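Local coordinates for Pbp related beta-lactamase (Pyrococcus abyssi, PDB 2QMI), which probably acts as a serine peptidase of the penicillin-binding protein and beta-lactamase family, assembled into a self-compartmentalizing octamer, at residues 11-14 and 15-18. Numbering follows the deposited sequence.
Sequences VEKM and AERK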
loop_
_atom_site.group_PDB
_atom_site.type_symbol
_atom_site.label_atom_id
_atom_site.label_comp_id
_atom_site.label_asym_id
_atom_site.label_seq_id
_atom_site.Cartn_x
_atom_site.Cartn_y
_atom_site.Cartn_z
ATOM N N VAL A 11 35.154 20.314 0.700
ATOM C CA VAL A 11 34.577 19.426 -0.297
ATOM C C VAL A 11 34.047 18.117 0.294
ATOM O O VAL A 11 33.095 17.531 -0.225
ATOM C CB VAL A 11 35.602 19.116 -1.404
ATOM C CG1 VAL A 11 35.030 18.090 -2.381
ATOM C CG2 VAL A 11 35.956 20.399 -2.144
ATOM N N GLU A 12 34.666 17.664 1.380
ATOM C CA GLU A 12 34.248 16.435 2.033
ATOM C C GLU A 12 32.945 16.656 2.802
ATOM O O GLU A 12 32.085 15.769 2.849
ATOM C CB GLU A 12 35.349 15.937 2.982
ATOM C CG GLU A 12 36.702 15.710 2.295
ATOM C CD GLU A 12 37.743 15.096 3.221
ATOM O OE1 GLU A 12 38.010 15.672 4.299
ATOM O OE2 GLU A 12 38.300 14.033 2.869
ATOM N N LYS A 13 32.796 17.830 3.407
ATOM C CA LYS A 13 31.583 18.133 4.156
ATOM C C LYS A 13 30.388 18.312 3.233
ATOM O O LYS A 13 29.283 17.858 3.549
ATOM C CB LYS A 13 31.771 19.388 5.017
ATOM C CG LYS A 13 32.613 19.140 6.262
ATOM C CD LYS A 13 31.992 18.026 7.113
ATOM C CE LYS A 13 32.853 17.665 8.299
ATOM N NZ LYS A 13 32.293 16.487 9.027
ATOM N N MET A 14 30.610 18.963 2.094
ATOM C CA MET A 14 29.540 19.185 1.125
ATOM C C MET A 14 29.047 17.857 0.559
ATOM O O MET A 14 27.845 17.653 0.377
ATOM C CB MET A 14 30.025 20.103 -0.009
ATOM C CG MET A 14 30.299 21.540 0.439
ATOM S SD MET A 14 30.952 22.618 -0.870
ATOM C CE MET A 14 29.422 23.126 -1.658
ATOM N N ALA A 15 29.975 16.953 0.273
ATOM C CA ALA A 15 29.603 15.642 -0.246
ATOM C C ALA A 15 28.782 14.893 0.810
ATOM O O ALA A 15 27.666 14.444 0.556
ATOM C CB ALA A 15 30.851 14.848 -0.593
ATOM N N GLU A 16 29.345 14.780 2.005
ATOM C CA GLU A 16 28.698 14.081 3.108
ATOM C C GLU A 16 27.329 14.610 3.522
ATOM O O GLU A 16 26.401 13.834 3.745
ATOM C CB GLU A 16 29.621 14.082 4.331
ATOM C CG GLU A 16 28.883 13.920 5.653
ATOM C CD GLU A 16 29.777 14.162 6.855
ATOM O OE1 GLU A 16 30.746 13.389 7.021
ATOM O OE2 GLU A 16 29.512 15.120 7.627
ATOM N N ARG A 17 27.196 15.926 3.635
ATOM C CA ARG A 17 25.931 16.514 4.074
ATOM C C ARG A 17 25.064 16.982 2.907
ATOM O O ARG A 17 24.045 17.659 3.102
ATOM C CB ARG A 17 26.224 17.678 5.039
ATOM C CG ARG A 17 27.116 17.295 6.235
ATOM C CD ARG A 17 26.366 16.432 7.267
ATOM N NE ARG A 17 25.450 17.237 8.076
ATOM C CZ ARG A 17 25.776 17.796 9.240
ATOM N NH1 ARG A 17 24.882 18.526 9.901
ATOM N NH2 ARG A 17 26.986 17.592 9.762
ATOM N N LYS A 18 25.475 16.604 1.699
ATOM C CA LYS A 18 24.782 16.968 0.468
ATOM C C LYS A 18 24.477 18.460 0.337
ATOM O O LYS A 18 23.313 18.859 0.231
ATOM C CB LYS A 18 23.486 16.165 0.317
ATOM C CG LYS A 18 22.931 16.214 -1.108
ATOM C CD LYS A 18 22.034 15.023 -1.443
ATOM C CE LYS A 18 21.779 14.959 -2.950
ATOM N NZ LYS A 18 20.921 13.818 -3.373
HETATM O O HOH W 1 33.420 14.438 6.526
#
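The C-terminal turns of helix 3-16, where the chain stops winding and heads for strand 21-28, bring Lys13 against Glu16 and close in a Schellman motif. Helical i to i+4 bonds hold the last turns: Ala15 N reaches Val11 O at 3.2 Å, Glu16 N reaches Glu12 O at 3.0 Å, and Arg17 N reaches Lys13 O at 2.8 Å. Beyond these the pattern tightens, Lys18 N bonding to Ala15 O at 3.3 Å, while Val19 N turns back to Met14 O. Lys18 takes a left-handed phi of 50°, harder for lysine than for glycine, its CB pointing away from 11-14.

On the polar face, Lys13 and Glu16 run side by side. A bend at chi2 (-57°) swings the lysine chain toward the carboxylate, so that NZ forms a long, weak salt bridge with Glu16 OE2 at 3.4 Å. A water spans the same pair, donating to Glu16 OE1 at 2.9 Å and accepting weakly from Lys13 NZ. Both ends have stronger partners, Glu360 for the lysine and Lys364 for the glutamate, which tie this face to helix 355-364.

Unbranched, apolar Met14 suits the buried face, lying with Val11 on Phe38 of strand 31-38. Small Ala15 packs against Trp130 of a second subunit. The 6→1 and 5→2 bonds, with left-handed Lys18 at C-prime, are the signature of a Schellman motif ending a helix.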